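Local coordinates for gamma-glutamyltranspeptidase (Ggt) (Helicobacter pylori 26695, PDB 5BPK), which probably breaks the gamma-glutamyl bond of glutathione and related compounds and passes the glutamyl group to water or an acceptor amine, as an Ntn-hydrolase, at residues 60-63 and 64-68; 108-111 and 112-116; 249-253 and 254-258; 294-298 and 299-303. All blocks are in the same frame, centred on the assembly; numbering follows the deposited sequence.

Interaction 1 of 4, residues 60-63 and 64-68; sequences NAID and AAVAI
I62 and V66, one helical turn apart, meet through their CG2 methyls at 4.3 Å. V66 sets CG1 opposite its own N (chi1 168°), which leaves CG2 beside the backbone N, 3.4 Å from I62 O. That same carbonyl accepts V66 N, one of four i to i+4 backbone bonds running from N60 O to A67 N.

Ahead of these rungs stands a capping box. N60 bends its amide over the first turn, and OD1 takes D63 N at 3.0 Å in a nearly straight bond (167° at the hydrogen); I62 N reaches the same oxygen more weakly. The D63 carboxylate answers by leaning back: OD2 accepts N60 N at 2.9 Å, from the anti side and 21° out of the carboxylate plane. Neither polar end is left to the box alone, for D63 OD2 also bonds T152 OG1, D63 OD1 takes K153 N, and N60 ND2 goes to Y150 O.

This is the buried start of helix 61-75. Helix 139-150 lays M146 against I62 and V66, helix 45-56 brings L55 to A64 and V54 to A67, and D8 of the other Ggt chain accepts A61 N.

Interaction 2 of 4, residues 108-111 and 112-116; sequences LKAT and KNMFL
M114 folds back over T111, and its side chain can be followed atom by atom. The first torsion places CG between the backbone N and the carbonyl carbon (chi1 65°), which keeps CG close over T111 O. CB sits 3.5 Å from T111 OG1, the two side chains crossing at a slant. CG comes within 3.2 Å of T111 O on one side and rests 3.5 Å above one face of the F115 ring, displaced toward its rim. SD then reaches back to the residues before the turn's corner, A110 and T111: it is 3.8 Å from A110 CB and takes a weak hydrogen bond from T111 N at 3.7 Å. Beyond it, the torsion about CG-SD is bent (chi3 -73°).

Backbone and side chain of M114 thus both hold T111. M114 N donates to T111 O at 3.1 Å, approaching from well above the carbonyl plane, as it closes a type I turn from T111 to M114. A second type I turn, N113 to L116, overlaps the first by two residues, with L116 N bonded to N113 O. At the exposed corner K112 curls round so that NZ bonds N113 OD1 at 2.9 Å, coming in from the side of the C=O.

The overlapping turns belong to the long loop between strand 97-102 and helix 139-150. L132 packs on M114 from the same loop, while M41 and I46 of the other Ggt chain press on M114 and F115.

Interaction 3 of 4, residues 249-253 and 254-258; sequences GIITK and EDLAS
From T252 to L256 the backbone changes from extended to helical: T252 is still stretched (psi 172°), and from K253 on the chain coils. L256 N bonds T252 O at 3.1 Å, in the carbonyl plane, and A257 N bonds K253 O at 2.9 Å, so the short helix 253-257 is knit by these first i to i+4 rungs.

T252 is its N-cap. The hydroxyl, turned in between backbone N and carbonyl carbon (chi1 64°), points OG1 at the opening turn, where it accepts D255 N at 3.3 Å along a fairly straight line and E254 N only weakly. D255 returns the bond: its carboxylate bends toward the start of the helix and OD2 takes T252 N at 3.1 Å with the anti lone pair. The two reciprocal bonds make a capping box. The carboxylate has a further role, because OD1 receives L108 N and OD2 has a long, weak ion pair with K109 NZ, tying the cap to the loop after strand 97-102.

Apolar carbons add to this: I251 crosses D255 at about a right angle, its CG2 lying 4.0 Å from D255 CB and 4.2 Å from L256 CG. L256 continues onto A237 and I240 of helix 234-246, and M244 of that helix touches I251. K253 joins the same helix through polar groups, NZ in a salt bridge to E238 and the backbone N to E241 OE2.

Interaction 4 of 4, residues 294-298 and 299-303; sequences NVMEN and ADLSA
M296 lays its terminal methyl against L301, CE to CD1 at 3.5 Å, with the two side chains crossing at about a right angle. The turn about CG-SD (chi3 52°) brings CE toward the leucine, while M296 CB, farther back, is 4.2 Å from the same CD1. L301 sets its CB toward 294-298, and its CD1 branch makes the contact.

Between these two the chain turns sharply. A299 N donates to M296 O at 3.0 Å; the bond is straight at the hydrogen (164°), but the nitrogen stands 47° out of the carbonyl plane, as goes with a tight turn. A299 CB tucks beside that same carbonyl. One residue earlier, V295 O is gripped twice by N298, by its backbone N and by its side-chain ND2 (3.2 Å), both arriving from the same face of the carbonyl. ND2 offers its N-H within the amide plane, which helps hold the rotation of the amide. Farther along, S302 OG donates to D300 OD1 on its syn side at 2.7 Å.

Neighbours anchor the bend: R272 donates through NH2 to A299 O and through its backbone N to E297 OE2, and K346 forms a salt bridge with E297. Y271 of strand 262-271 touches M296 and L301, and L102 of the other Ggt chain also packs on M296.

What results is a type I turn from M296 to A299 leading into an inverse gamma turn centred on D300, which takes the chain out of helix 285-296 toward helix 309-329.

Overall arrangement
Interactions 1 and 3 use the same device, a capping box at a helix start, in different settings: interaction 1 is wholly buried, interaction 3 only partly. Interactions 2 and 4 are built on turns instead; interaction 2 lies at the surface, joined by thioether and backbone contacts, while interaction 4 is partly buried and combines a methyl contact with carbonyl bonds. Only interactions 2 and 3 touch each other, with centres about 15 Å apart: the loop of 108-116 is pinned onto the cap of helix 253-257. Interaction 4 stands far off, its centre about 48 Å from that of interaction 3, across the centre of the chain.

Interaction 1 of 4, residues 60-63 and 64-68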
ATOM      1  N   ASN A  60      20.967   2.923   8.921  1.00 12.03           N
ATOM      2  CA  ASN A  60      20.245   3.999   8.241  1.00 11.69           C
ATOM      3  C   ASN A  60      18.783   3.606   7.982  1.00 13.04           C
ATOM      4  O   ASN A  60      18.346   2.520   8.363  1.00 11.95           O
ATOM      5  CB  ASN A  60      20.984   4.478   6.967  1.00 14.04           C
ATOM      6  CG  ASN A  60      20.912   3.510   5.800  1.00 11.32           C
ATOM      7  OD1 ASN A  60      20.045   2.652   5.728  1.00 13.54           O
ATOM      8  ND2 ASN A  60      21.831   3.687   4.837  1.00 14.13           N
ATOM      9  N   ALA A  61      18.029   4.510   7.359  1.00 11.56           N
ATOM     10  CA  ALA A  61      16.595   4.298   7.158  1.00 11.60           C
ATOM     11  C   ALA A  61      16.302   3.046   6.315  1.00 12.29           C
ATOM     12  O   ALA A  61      15.272   2.392   6.516  1.00 13.18           O
ATOM     13  CB  ALA A  61      15.958   5.535   6.541  1.00 11.28           C
ATOM     14  N   ILE A  62      17.199   2.722   5.379  1.00 10.64           N
ATOM     15  CA  ILE A  62      17.025   1.551   4.537  1.00 10.43           C
ATOM     16  C   ILE A  62      17.229   0.270   5.354  1.00  9.80           C
ATOM     17  O   ILE A  62      16.437  -0.663   5.254  1.00 11.83           O
ATOM     18  CB  ILE A  62      17.949   1.569   3.300  1.00  9.02           C
ATOM     19  CG1 ILE A  62      17.534   2.672   2.301  1.00 12.74           C
ATOM     20  CG2 ILE A  62      17.973   0.192   2.619  1.00 13.36           C
ATOM     21  CD1 ILE A  62      17.961   4.083   2.664  1.00 17.83           C
ATOM     22  N   ASP A  63      18.307   0.223   6.138  1.00 11.27           N
ATOM     23  CA  ASP A  63      18.544  -0.908   7.043  1.00 11.84           C
ATOM     24  C   ASP A  63      17.293  -1.182   7.893  1.00 12.21           C
ATOM     25  O   ASP A  63      16.833  -2.319   7.980  1.00 12.87           O
ATOM     26  CB  ASP A  63      19.727  -0.642   7.971  1.00 12.24           C
ATOM     27  CG  ASP A  63      21.034  -0.426   7.226  1.00 13.68           C
ATOM     28  OD1 ASP A  63      21.340  -1.188   6.278  1.00 14.56           O
ATOM     29  OD2 ASP A  63      21.772   0.507   7.613  1.00 14.33           O
ATOM     30  N   ALA A  64      16.745  -0.130   8.499  1.00 11.89           N
ATOM     31  CA  ALA A  64      15.573  -0.259   9.364  1.00 11.28           C
ATOM     32  C   ALA A  64      14.374  -0.752   8.556  1.00 10.40           C
ATOM     33  O   ALA A  64      13.632  -1.605   9.017  1.00 11.32           O
ATOM     34  CB  ALA A  64      15.243   1.074  10.033  1.00 11.97           C
ATOM     35  N   ALA A  65      14.190  -0.203   7.357  1.00 11.40           N
ATOM     36  CA  ALA A  65      13.075  -0.593   6.493  1.00 10.61           C
ATOM     37  C   ALA A  65      13.140  -2.071   6.109  1.00 10.77           C
ATOM     38  O   ALA A  65      12.116  -2.756   6.054  1.00 10.57           O
ATOM     39  CB  ALA A  65      13.026   0.291   5.252  1.00 10.80           C
ATOM     40  N   VAL A  66      14.345  -2.570   5.853  1.00  9.73           N
ATOM     41  CA  VAL A  66      14.532  -3.981   5.534  1.00 11.88           C
ATOM     42  C   VAL A  66      14.200  -4.876   6.741  1.00 10.31           C
ATOM     43  O   VAL A  66      13.474  -5.873   6.610  1.00 12.17           O
ATOM     44  CB  VAL A  66      15.957  -4.240   4.970  1.00 11.21           C
ATOM     45  CG1 VAL A  66      16.257  -5.758   4.907  1.00 14.23           C
ATOM     46  CG2 VAL A  66      16.095  -3.566   3.584  1.00 12.18           C
ATOM     47  N   ALA A  67      14.683  -4.504   7.918  1.00 11.32           N
ATOM     48  CA  ALA A  67      14.368  -5.248   9.143  1.00 12.89           C
ATOM     49  C   ALA A  67      12.849  -5.308   9.380  1.00 11.09           C
ATOM     50  O   ALA A  67      12.297  -6.364   9.699  1.00 12.99           O
ATOM     51  CB  ALA A  67      15.096  -4.650  10.344  1.00 13.60           C
ATOM     52  N   ILE A  68      12.173  -4.178   9.186  1.00 11.55           N
ATOM     53  CA  ILE A  68      10.720  -4.110   9.338  1.00 11.78           C
ATOM     54  C   ILE A  68       9.967  -4.969   8.330  1.00 10.22           C
ATOM     55  O   ILE A  68       9.028  -5.665   8.712  1.00 11.33           O
ATOM     56  CB  ILE A  68      10.207  -2.658   9.298  1.00  9.80           C
ATOM     57  CG1 ILE A  68      10.669  -1.918  10.559  1.00 11.13           C
ATOM     58  CG2 ILE A  68       8.692  -2.601   9.166  1.00 11.65           C
ATOM     59  CD1 ILE A  68      10.379  -0.438  10.549  1.00 12.88           C
TER

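Interaction 2 of 4, residues 108-111 and 112-116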
ATOM      1  N   LEU A 108       4.403 -16.308 -16.354  1.00 14.27           N
ATOM      2  CA  LEU A 108       4.683 -16.485 -17.781  1.00 16.51           C
ATOM      3  C   LEU A 108       3.522 -17.136 -18.521  1.00 16.98           C
ATOM      4  O   LEU A 108       3.305 -16.866 -19.708  1.00 19.39           O
ATOM      5  CB  LEU A 108       5.958 -17.320 -17.970  1.00 16.65           C
ATOM      6  CG  LEU A 108       7.267 -16.570 -17.737  1.00 19.92           C
ATOM      7  CD1 LEU A 108       8.413 -17.518 -17.358  1.00 21.14           C
ATOM      8  CD2 LEU A 108       7.604 -15.748 -18.970  1.00 19.93           C
ATOM      9  N   LYS A 109       2.777 -17.995 -17.826  1.00 16.79           N
ATOM     10  CA  LYS A 109       1.636 -18.682 -18.434  1.00 18.51           C
ATOM     11  C   LYS A 109       0.317 -17.917 -18.299  1.00 17.55           C
ATOM     12  O   LYS A 109      -0.720 -18.395 -18.729  1.00 19.45           O
ATOM     13  CB  LYS A 109       1.525 -20.120 -17.895  1.00 20.14           C
ATOM     14  CG  LYS A 109       2.627 -21.045 -18.451  1.00 25.85           C
ATOM     15  CD  LYS A 109       3.684 -21.450 -17.423  1.00 32.80           C
ATOM     16  CE  LYS A 109       5.103 -21.028 -17.833  1.00 30.09           C
ATOM     17  NZ  LYS A 109       6.063 -21.002 -16.680  1.00 32.90           N
ATOM     18  N   ALA A 110       0.358 -16.706 -17.737  1.00 16.23           N
ATOM     19  CA  ALA A 110      -0.833 -15.878 -17.609  1.00 15.95           C
ATOM     20  C   ALA A 110      -1.393 -15.462 -18.966  1.00 16.84           C
ATOM     21  O   ALA A 110      -0.649 -15.246 -19.922  1.00 18.55           O
ATOM     22  CB  ALA A 110      -0.517 -14.637 -16.786  1.00 14.39           C
ATOM     23  N   THR A 111      -2.715 -15.344 -19.029  1.00 17.42           N
ATOM     24  CA  THR A 111      -3.406 -14.888 -20.229  1.00 17.43           C
ATOM     25  C   THR A 111      -4.547 -13.938 -19.878  1.00 17.73           C
ATOM     26  O   THR A 111      -5.097 -13.960 -18.772  1.00 16.83           O
ATOM     27  CB  THR A 111      -3.958 -16.077 -21.051  1.00 19.94           C
ATOM     28  OG1 THR A 111      -4.920 -16.799 -20.279  1.00 21.67           O
ATOM     29  CG2 THR A 111      -2.840 -17.016 -21.486  1.00 19.03           C
ATOM     30  N   LYS A 112      -4.901 -13.112 -20.853  1.00 16.62           N
ATOM     31  CA  LYS A 112      -5.934 -12.094 -20.698  1.00 17.67           C
ATOM     32  C   LYS A 112      -7.217 -12.612 -20.033  1.00 18.24           C
ATOM     33  O   LYS A 112      -7.738 -12.009 -19.099  1.00 19.82           O
ATOM     34  CB  LYS A 112      -6.240 -11.511 -22.078  1.00 19.47           C
ATOM     35  CG  LYS A 112      -7.196 -10.351 -22.072  1.00 22.71           C
ATOM     36  CD  LYS A 112      -7.341  -9.776 -23.475  1.00 25.66           C
ATOM     37  CE  LYS A 112      -8.790  -9.582 -23.837  1.00 34.80           C
ATOM     38  NZ  LYS A 112      -9.486 -10.882 -24.065  1.00 40.08           N
ATOM     39  N   ASN A 113      -7.726 -13.739 -20.519  1.00 18.42           N
ATOM     40  CA  ASN A 113      -9.025 -14.268 -20.062  1.00 18.44           C
ATOM     41  C   ASN A 113      -8.923 -15.443 -19.088  1.00 19.13           C
ATOM     42  O   ASN A 113      -9.895 -16.185 -18.900  1.00 19.00           O
ATOM     43  CB  ASN A 113      -9.872 -14.673 -21.274  1.00 19.13           C
ATOM     44  CG  ASN A 113     -10.142 -13.508 -22.212  1.00 21.26           C
ATOM     45  OD1 ASN A 113     -10.376 -12.379 -21.773  1.00 23.95           O
ATOM     46  ND2 ASN A 113     -10.136 -13.782 -23.514  1.00 26.16           N
ATOM     47  N   MET A 114      -7.777 -15.573 -18.422  1.00 18.23           N
ATOM     48  CA  MET A 114      -7.507 -16.722 -17.535  1.00 19.73           C
ATOM     49  C   MET A 114      -8.517 -16.934 -16.397  1.00 19.04           C
ATOM     50  O   MET A 114      -8.635 -18.050 -15.885  1.00 20.76           O
ATOM     51  CB  MET A 114      -6.083 -16.646 -16.956  1.00 20.10           C
ATOM     52  CG  MET A 114      -5.817 -15.467 -16.041  1.00 16.79           C
ATOM     53  SD  MET A 114      -4.076 -15.325 -15.614  1.00 17.29           S
ATOM     54  CE  MET A 114      -3.874 -16.702 -14.476  1.00 20.30           C
ATOM     55  N   PHE A 115      -9.226 -15.883 -15.991  1.00 18.55           N
ATOM     56  CA  PHE A 115     -10.192 -15.988 -14.895  1.00 19.11           C
ATOM     57  C   PHE A 115     -11.635 -16.078 -15.374  1.00 19.85           C
ATOM     58  O   PHE A 115     -12.566 -15.974 -14.574  1.00 20.60           O
ATOM     59  CB  PHE A 115     -10.020 -14.810 -13.931  1.00 19.57           C
ATOM     60  CG  PHE A 115      -8.689 -14.801 -13.246  1.00 17.77           C
ATOM     61  CD1 PHE A 115      -8.379 -15.774 -12.304  1.00 17.72           C
ATOM     62  CD2 PHE A 115      -7.738 -13.844 -13.555  1.00 16.87           C
ATOM     63  CE1 PHE A 115      -7.140 -15.791 -11.676  1.00 15.99           C
ATOM     64  CE2 PHE A 115      -6.508 -13.852 -12.924  1.00 15.07           C
ATOM     65  CZ  PHE A 115      -6.208 -14.833 -11.985  1.00 14.93           C
ATOM     66  N   LEU A 116     -11.820 -16.265 -16.678  1.00 20.84           N
ATOM     67  CA  LEU A 116     -13.164 -16.342 -17.248  1.00 21.94           C
ATOM     68  C   LEU A 116     -13.496 -17.773 -17.641  1.00 24.20           C
ATOM     69  O   LEU A 116     -12.602 -18.560 -17.954  1.00 22.38           O
ATOM     70  CB  LEU A 116     -13.269 -15.446 -18.482  1.00 22.51           C
ATOM     71  CG  LEU A 116     -12.955 -13.958 -18.308  1.00 21.17           C
ATOM     72  CD1 LEU A 116     -13.362 -13.181 -19.558  1.00 23.15           C
ATOM     73  CD2 LEU A 116     -13.648 -13.388 -17.076  1.00 19.38           C
TER

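Interaction 3 of 4, residues 249-253 and 254-258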
ATOM      1  N   GLY A 249      -2.225 -23.948  -9.784  1.00 20.21           N
ATOM      2  CA  GLY A 249      -1.536 -22.681 -10.009  1.00 19.32           C
ATOM      3  C   GLY A 249      -0.572 -22.796 -11.170  1.00 18.34           C
ATOM      4  O   GLY A 249      -0.360 -23.888 -11.701  1.00 17.89           O
ATOM      5  N   ILE A 250       0.062 -21.681 -11.530  1.00 17.45           N
ATOM      6  CA  ILE A 250       0.925 -21.641 -12.708  1.00 17.24           C
ATOM      7  C   ILE A 250       2.344 -21.082 -12.498  1.00 17.63           C
ATOM      8  O   ILE A 250       3.140 -21.049 -13.438  1.00 17.36           O
ATOM      9  CB  ILE A 250       0.240 -20.882 -13.880  1.00 17.77           C
ATOM     10  CG1 ILE A 250      -0.116 -19.444 -13.495  1.00 19.11           C
ATOM     11  CG2 ILE A 250      -1.012 -21.623 -14.345  1.00 17.89           C
ATOM     12  CD1 ILE A 250      -0.482 -18.580 -14.708  1.00 18.33           C
ATOM     13  N   ILE A 251       2.678 -20.665 -11.281  1.00 17.40           N
ATOM     14  CA  ILE A 251       4.017 -20.137 -11.017  1.00 16.06           C
ATOM     15  C   ILE A 251       5.026 -21.280 -10.991  1.00 18.34           C
ATOM     16  O   ILE A 251       4.797 -22.315 -10.359  1.00 19.18           O
ATOM     17  CB  ILE A 251       4.083 -19.329  -9.710  1.00 16.35           C
ATOM     18  CG1 ILE A 251       3.204 -18.085  -9.841  1.00 15.51           C
ATOM     19  CG2 ILE A 251       5.536 -18.926  -9.388  1.00 17.14           C
ATOM     20  CD1 ILE A 251       2.971 -17.356  -8.544  1.00 13.75           C
ATOM     21  N   THR A 252       6.125 -21.076 -11.708  1.00 19.43           N
ATOM     22  CA  THR A 252       7.161 -22.080 -11.881  1.00 19.10           C
ATOM     23  C   THR A 252       8.524 -21.561 -11.428  1.00 18.37           C
ATOM     24  O   THR A 252       8.702 -20.371 -11.149  1.00 17.75           O
ATOM     25  CB  THR A 252       7.299 -22.455 -13.370  1.00 19.11           C
ATOM     26  OG1 THR A 252       7.737 -21.311 -14.112  1.00 21.19           O
ATOM     27  CG2 THR A 252       5.981 -22.966 -13.934  1.00 19.68           C
ATOM     28  N   LYS A 253       9.504 -22.456 -11.399  1.00 18.07           N
ATOM     29  CA  LYS A 253      10.882 -22.057 -11.135  1.00 18.70           C
ATOM     30  C   LYS A 253      11.384 -21.011 -12.145  1.00 17.96           C
ATOM     31  O   LYS A 253      12.208 -20.168 -11.798  1.00 18.14           O
ATOM     32  CB  LYS A 253      11.810 -23.279 -11.121  1.00 18.53           C
ATOM     33  CG  LYS A 253      11.672 -24.117  -9.865  1.00 20.97           C
ATOM     34  CD  LYS A 253      12.653 -25.280  -9.852  1.00 27.69           C
ATOM     35  CE  LYS A 253      12.200 -26.407 -10.764  1.00 32.82           C
ATOM     36  NZ  LYS A 253      13.047 -27.629 -10.594  1.00 36.19           N
ATOM     37  N   GLU A 254      10.893 -21.071 -13.381  1.00 17.48           N
ATOM     38  CA  GLU A 254      11.280 -20.103 -14.404  1.00 17.32           C
ATOM     39  C   GLU A 254      10.754 -18.704 -14.064  1.00 16.63           C
ATOM     40  O   GLU A 254      11.473 -17.709 -14.221  1.00 18.71           O
ATOM     41  CB  GLU A 254      10.795 -20.517 -15.795  1.00 19.75           C
ATOM     42  CG  GLU A 254      11.410 -19.665 -16.917  1.00 25.32           C
ATOM     43  CD  GLU A 254      10.926 -20.034 -18.313  1.00 29.57           C
ATOM     44  OE1 GLU A 254      10.094 -20.962 -18.449  1.00 32.15           O
ATOM     45  OE2 GLU A 254      11.382 -19.380 -19.276  1.00 34.58           O
ATOM     46  N   ASP A 255       9.519 -18.633 -13.578  1.00 17.05           N
ATOM     47  CA  ASP A 255       8.955 -17.359 -13.119  1.00 16.21           C
ATOM     48  C   ASP A 255       9.814 -16.765 -12.010  1.00 15.26           C
ATOM     49  O   ASP A 255      10.147 -15.582 -12.023  1.00 16.23           O
ATOM     50  CB  ASP A 255       7.535 -17.541 -12.588  1.00 17.01           C
ATOM     51  CG  ASP A 255       6.504 -17.704 -13.680  1.00 16.15           C
ATOM     52  OD1 ASP A 255       6.409 -16.825 -14.551  1.00 18.85           O
ATOM     53  OD2 ASP A 255       5.753 -18.696 -13.646  1.00 18.89           O
ATOM     54  N   LEU A 256      10.177 -17.602 -11.047  1.00 14.93           N
ATOM     55  CA  LEU A 256      10.888 -17.136  -9.864  1.00 15.57           C
ATOM     56  C   LEU A 256      12.293 -16.668 -10.239  1.00 14.48           C
ATOM     57  O   LEU A 256      12.725 -15.602  -9.803  1.00 14.47           O
ATOM     58  CB  LEU A 256      10.925 -18.222  -8.784  1.00 15.05           C
ATOM     59  CG  LEU A 256       9.560 -18.588  -8.183  1.00 14.40           C
ATOM     60  CD1 LEU A 256       9.613 -19.950  -7.499  1.00 16.83           C
ATOM     61  CD2 LEU A 256       9.006 -17.528  -7.236  1.00 13.24           C
ATOM     62  N   ALA A 257      12.986 -17.446 -11.080  1.00 16.43           N
ATOM     63  CA  ALA A 257      14.344 -17.098 -11.511  1.00 17.41           C
ATOM     64  C   ALA A 257      14.395 -15.837 -12.382  1.00 17.37           C
ATOM     65  O   ALA A 257      15.446 -15.191 -12.478  1.00 19.90           O
ATOM     66  CB  ALA A 257      14.993 -18.282 -12.244  1.00 18.67           C
ATOM     67  N   SER A 258      13.263 -15.496 -13.006  1.00 15.56           N
ATOM     68  CA  SER A 258      13.158 -14.301 -13.850  1.00 15.19           C
ATOM     69  C   SER A 258      12.520 -13.076 -13.163  1.00 13.30           C
ATOM     70  O   SER A 258      12.367 -12.017 -13.803  1.00 13.65           O
ATOM     71  CB  SER A 258      12.415 -14.620 -15.154  1.00 17.56           C
ATOM     72  OG  SER A 258      11.072 -15.024 -14.950  1.00 18.19           O
TER

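Interaction 4 of 4, residues 294-298 and 299-303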
ATOM      1  N   ASN A 294      -3.133  19.009  -7.210  1.00 10.95           N
ATOM      2  CA  ASN A 294      -3.060  20.072  -8.208  1.00 12.04           C
ATOM      3  C   ASN A 294      -4.389  20.785  -8.349  1.00 11.68           C
ATOM      4  O   ASN A 294      -4.407  22.005  -8.473  1.00 14.26           O
ATOM      5  CB  ASN A 294      -2.647  19.585  -9.605  1.00 12.18           C
ATOM      6  CG  ASN A 294      -1.180  19.207  -9.718  1.00 12.68           C
ATOM      7  OD1 ASN A 294      -0.338  19.626  -8.925  1.00 13.53           O
ATOM      8  ND2 ASN A 294      -0.863  18.441 -10.766  1.00 11.93           N
ATOM      9  N   VAL A 295      -5.490  20.028  -8.393  1.00 12.15           N
ATOM     10  CA  VAL A 295      -6.817  20.643  -8.514  1.00 11.78           C
ATOM     11  C   VAL A 295      -7.075  21.518  -7.281  1.00 11.38           C
ATOM     12  O   VAL A 295      -7.458  22.687  -7.399  1.00 13.43           O
ATOM     13  CB  VAL A 295      -7.961  19.594  -8.675  1.00 10.72           C
ATOM     14  CG1 VAL A 295      -9.333  20.278  -8.727  1.00 14.70           C
ATOM     15  CG2 VAL A 295      -7.759  18.754  -9.923  1.00 10.11           C
ATOM     16  N   MET A 296      -6.844  20.941  -6.105  1.00 13.66           N
ATOM     17  CA  MET A 296      -7.077  21.603  -4.820  1.00 12.73           C
ATOM     18  C   MET A 296      -6.245  22.887  -4.655  1.00 14.66           C
ATOM     19  O   MET A 296      -6.684  23.846  -3.999  1.00 14.37           O
ATOM     20  CB  MET A 296      -6.740  20.637  -3.683  1.00 13.70           C
ATOM     21  CG  MET A 296      -7.730  19.479  -3.565  1.00 12.98           C
ATOM     22  SD  MET A 296      -7.179  18.124  -2.506  1.00 13.61           S
ATOM     23  CE  MET A 296      -6.745  18.996  -0.988  1.00 14.79           C
ATOM     24  N   GLU A 297      -5.053  22.897  -5.248  1.00 12.88           N
ATOM     25  CA  GLU A 297      -4.123  24.034  -5.133  1.00 11.29           C
ATOM     26  C   GLU A 297      -4.735  25.340  -5.650  1.00 13.04           C
ATOM     27  O   GLU A 297      -4.308  26.441  -5.248  1.00 16.47           O
ATOM     28  CB  GLU A 297      -2.814  23.740  -5.879  1.00 12.54           C
ATOM     29  CG  GLU A 297      -1.650  24.605  -5.441  1.00 13.30           C
ATOM     30  CD  GLU A 297      -0.347  24.294  -6.193  1.00 14.50           C
ATOM     31  OE1 GLU A 297      -0.377  23.974  -7.407  1.00 17.68           O
ATOM     32  OE2 GLU A 297       0.721  24.407  -5.568  1.00 16.27           O
ATOM     33  N   ASN A 298      -5.715  25.225  -6.542  1.00 13.48           N
ATOM     34  CA  ASN A 298      -6.400  26.399  -7.083  1.00 13.64           C
ATOM     35  C   ASN A 298      -7.306  27.130  -6.098  1.00 15.12           C
ATOM     36  O   ASN A 298      -7.766  28.244  -6.386  1.00 16.94           O
ATOM     37  CB  ASN A 298      -7.185  26.018  -8.334  1.00 13.55           C
ATOM     38  CG  ASN A 298      -6.279  25.692  -9.503  1.00 16.53           C
ATOM     39  OD1 ASN A 298      -5.753  26.595 -10.166  1.00 19.29           O
ATOM     40  ND2 ASN A 298      -6.071  24.392  -9.753  1.00 15.02           N
ATOM     41  N   ALA A 299      -7.558  26.517  -4.949  1.00 16.21           N
ATOM     42  CA  ALA A 299      -8.366  27.127  -3.909  1.00 15.52           C
ATOM     43  C   ALA A 299      -7.507  27.416  -2.675  1.00 16.52           C
ATOM     44  O   ALA A 299      -6.569  26.677  -2.381  1.00 15.97           O
ATOM     45  CB  ALA A 299      -9.527  26.199  -3.549  1.00 16.63           C
ATOM     46  N   ASP A 300      -7.831  28.484  -1.950  1.00 15.65           N
ATOM     47  CA  ASP A 300      -7.231  28.728  -0.638  1.00 16.26           C
ATOM     48  C   ASP A 300      -8.007  27.916   0.397  1.00 15.12           C
ATOM     49  O   ASP A 300      -8.926  28.409   1.042  1.00 16.54           O
ATOM     50  CB  ASP A 300      -7.252  30.219  -0.287  1.00 16.27           C
ATOM     51  CG  ASP A 300      -6.604  30.515   1.062  1.00 19.61           C
ATOM     52  OD1 ASP A 300      -6.015  29.593   1.670  1.00 19.83           O
ATOM     53  OD2 ASP A 300      -6.670  31.680   1.509  1.00 25.00           O
ATOM     54  N   LEU A 301      -7.626  26.658   0.559  1.00 13.35           N
ATOM     55  CA  LEU A 301      -8.336  25.787   1.485  1.00 14.09           C
ATOM     56  C   LEU A 301      -8.167  26.249   2.937  1.00 11.96           C
ATOM     57  O   LEU A 301      -9.096  26.128   3.739  1.00 13.43           O
ATOM     58  CB  LEU A 301      -7.890  24.339   1.321  1.00 12.81           C
ATOM     59  CG  LEU A 301      -8.103  23.688  -0.044  1.00 13.97           C
ATOM     60  CD1 LEU A 301      -7.580  22.270   0.040  1.00 14.91           C
ATOM     61  CD2 LEU A 301      -9.561  23.694  -0.517  1.00 15.28           C
ATOM     62  N   SER A 302      -7.007  26.817   3.270  1.00 13.30           N
ATOM     63  CA  SER A 302      -6.736  27.238   4.650  1.00 14.22           C
ATOM     64  C   SER A 302      -7.757  28.258   5.167  1.00 14.76           C
ATOM     65  O   SER A 302      -8.010  28.323   6.364  1.00 17.11           O
ATOM     66  CB  SER A 302      -5.323  27.817   4.784  1.00 15.56           C
ATOM     67  OG  SER A 302      -5.250  29.125   4.244  1.00 24.63           O
ATOM     68  N   ALA A 303      -8.331  29.053   4.263  1.00 15.94           N
ATOM     69  CA  ALA A 303      -9.253  30.118   4.644  1.00 15.22           C
ATOM     70  C   ALA A 303     -10.464  29.597   5.407  1.00 15.15           C
ATOM     71  O   ALA A 303     -10.893  30.218   6.377  1.00 18.02           O
ATOM     72  CB  ALA A 303      -9.713  30.894   3.406  1.00 17.78           C
TER